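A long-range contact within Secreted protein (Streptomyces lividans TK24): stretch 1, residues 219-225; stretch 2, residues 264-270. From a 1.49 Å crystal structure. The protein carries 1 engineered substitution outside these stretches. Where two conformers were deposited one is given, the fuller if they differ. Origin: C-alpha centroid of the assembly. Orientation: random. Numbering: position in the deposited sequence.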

# COMPACT_ATOMS: atom_id res chain seq x y z
N ASP A 219 6.58 2.61 -18.83
CA ASP A 219 7.13 3.99 -18.71
C ASP A 219 6.19 4.70 -17.73
O ASP A 219 5.23 5.36 -18.13
CB ASP A 219 7.15 4.67 -20.09
CG ASP A 219 7.66 6.12 -20.05
OD1 ASP A 219 8.21 6.55 -19.00
OD2 ASP A 219 7.48 6.84 -21.07
N PHE A 220 6.60 4.73 -16.49
CA PHE A 220 5.71 5.02 -15.42
C PHE A 220 6.12 6.33 -14.69
O PHE A 220 7.20 6.36 -14.14
CB PHE A 220 5.81 3.78 -14.55
CG PHE A 220 4.94 3.80 -13.34
CD1 PHE A 220 3.72 4.40 -13.37
CD2 PHE A 220 5.33 3.13 -12.18
CE1 PHE A 220 2.90 4.40 -12.26
CE2 PHE A 220 4.53 3.14 -11.06
CZ PHE A 220 3.31 3.77 -11.10
N GLN A 221 5.26 7.37 -14.69
CA GLN A 221 5.65 8.73 -14.31
C GLN A 221 4.66 9.30 -13.31
O GLN A 221 3.46 9.14 -13.52
CB GLN A 221 5.59 9.62 -15.54
CG GLN A 221 6.59 9.22 -16.65
CD GLN A 221 6.40 10.02 -17.94
OE1 GLN A 221 5.43 10.72 -18.14
NE2 GLN A 221 7.36 9.90 -18.82
N GLY A 222 5.17 9.99 -12.30
CA GLY A 222 4.33 10.53 -11.21
C GLY A 222 3.82 11.91 -11.46
O GLY A 222 4.33 12.65 -12.31
N ILE A 223 2.84 12.32 -10.63
CA ILE A 223 2.31 13.66 -10.61
C ILE A 223 2.30 14.22 -9.18
O ILE A 223 2.51 13.47 -8.23
CB ILE A 223 0.89 13.68 -11.19
CG1 ILE A 223 -0.09 12.93 -10.28
CG2 ILE A 223 0.89 13.16 -12.64
CD1 ILE A 223 -1.53 12.94 -10.79
N ARG A 224 2.14 15.54 -9.06
CA ARG A 224 2.20 16.25 -7.79
C ARG A 224 0.84 16.44 -7.13
O ARG A 224 0.79 16.88 -5.98
CB ARG A 224 2.83 17.62 -7.97
CG ARG A 224 4.24 17.57 -8.51
CD ARG A 224 4.87 18.96 -8.71
NE ARG A 224 6.23 18.70 -9.18
CZ ARG A 224 6.59 18.38 -10.45
NH1 ARG A 224 5.70 18.34 -11.45
NH2 ARG A 224 7.86 18.10 -10.73
N ASP A 225 -0.24 16.17 -7.85
CA ASP A 225 -1.58 16.53 -7.43
C ASP A 225 -1.95 16.01 -6.06
O ASP A 225 -1.61 14.86 -5.72
CB ASP A 225 -2.63 15.98 -8.40
CG ASP A 225 -2.45 16.45 -9.84
OD1 ASP A 225 -1.31 16.73 -10.29
OD2 ASP A 225 -3.48 16.50 -10.55
N GLY A 264 8.06 7.37 -3.89
CA GLY A 264 7.37 7.51 -5.14
C GLY A 264 8.33 7.68 -6.32
O GLY A 264 9.52 7.87 -6.14
N LEU A 265 7.80 7.50 -7.50
CA LEU A 265 8.52 7.77 -8.74
C LEU A 265 8.20 9.17 -9.18
O LEU A 265 7.05 9.59 -9.19
CB LEU A 265 8.12 6.77 -9.81
CG LEU A 265 8.31 5.30 -9.44
CD1 LEU A 265 7.82 4.44 -10.61
CD2 LEU A 265 9.77 5.03 -9.16
N ASP A 266 9.23 9.84 -9.67
CA ASP A 266 9.10 11.20 -10.14
C ASP A 266 8.53 11.31 -11.56
O ASP A 266 8.07 10.36 -12.14
CB ASP A 266 10.45 11.89 -9.96
CG ASP A 266 11.41 11.64 -11.09
OD1 ASP A 266 11.08 10.94 -12.09
OD2 ASP A 266 12.51 12.21 -10.98
N ASP A 267 8.57 12.52 -12.13
CA ASP A 267 7.82 12.79 -13.35
C ASP A 267 8.47 12.22 -14.60
O ASP A 267 7.85 12.26 -15.66
CB ASP A 267 7.53 14.29 -13.51
CG ASP A 267 8.76 15.13 -13.78
OD1 ASP A 267 9.90 14.62 -13.91
OD2 ASP A 267 8.54 16.35 -13.87
N ILE A 268 9.67 11.66 -14.48
CA ILE A 268 10.24 10.86 -15.57
C ILE A 268 10.54 9.42 -15.16
O ILE A 268 11.25 8.71 -15.85
CB ILE A 268 11.44 11.56 -16.24
CG1 ILE A 268 12.60 11.72 -15.26
CG2 ILE A 268 10.99 12.89 -16.83
CD1 ILE A 268 13.89 12.13 -15.93
N GLY A 269 9.93 8.96 -14.08
CA GLY A 269 10.05 7.58 -13.66
C GLY A 269 11.25 7.21 -12.80
O GLY A 269 11.47 6.04 -12.61
N GLN A 270 11.97 8.22 -12.29
CA GLN A 270 13.11 8.02 -11.39
C GLN A 270 12.55 7.94 -9.94
O GLN A 270 11.64 8.65 -9.63
CB GLN A 270 14.07 9.23 -11.43
CG GLN A 270 14.49 9.79 -12.80
CD GLN A 270 15.35 11.09 -12.72
OE1 GLN A 270 16.57 11.03 -12.93
NE2 GLN A 270 14.72 12.24 -12.48
O HOH W 1 9.52 3.88 -13.94

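A tight turn can dock against an extended segment through very few polar links, provided the two backbones come close enough for carbonyl groups and glycines to do the work. The contact between residues 219-225 and 264-270 is a compact example. The first stretch opens within a weakly bonded strand that starts earlier in the chain and passes into loop; the second has no regular helix or strand but is organised by a type I beta turn from D266 to G269. The two backbones approach closely, with the CA atoms of Q221 and G269 4.6 Å apart and those of G222 and D267 4.7 Å apart.

One direct hydrogen bond joins the stretches: G222 N donates to D266 O at 2.9 Å, and the angle of 176° at the hydrogen makes it almost perfectly linear. The same carbonyl also accepts the bond that closes the turn, from G269 N to D266 O at 3.0 Å, so a single oxygen serves both the fold of the turn and its attachment to the first stretch. Next to this bond, G222 CA lies 3.5 Å from L265 O in a CA-H...O contact. Here the absence of a side chain matters, since an ideal CB on G222 would fall 2.3 Å from L265 O. G269 follows the same logic. Its CA sits 3.1 Å from F220 O, where a CB would clash with that oxygen, and its backbone angles by themselves call for glycine. A water adds a bridge nearby, donating to G269 O at 3.2 Å and, weakly, to F220 O at 3.4 Å.

The turn is itself braced by the side chain of D266, whose CA-to-CB bond points away from the first stretch. D266 OD1 accepts from I268 N and from Q270 N, both at 2.9 Å, while D266 OD2 accepts from Q270 NE2 at 2.7 Å. With D266 N also donating to Q270 O at 2.7 Å, D266 is bonded to I268 within the turn and to Q270 just after it, while D266 O accepts from both G269 N and G222 N.

Side chains contribute at several points along the contact. L265 points toward the first stretch and places its CD1 3.2 Å from F220 CD2, a close apolar contact, oblique to the ring, between two buried residues. The Q221 side chain runs alongside the turn, its CG 3.4 Å from D267 O and 4.1 Å from I268 CA. Farther along, exposed R224 brings the end of its side chain nearer the turn, and R224 NH2 forms a long salt bridge with D267 OD2 at 3.7 Å. The carboxylate oxygen lies at the edge of the guanidinium, near its plane, but the separation suggests general electrostatic attraction more than a tight ion pair. Here the sole direct hydrogen bond across the contact is between backbone atoms, and an apolar contact and a long salt bridge accompany it.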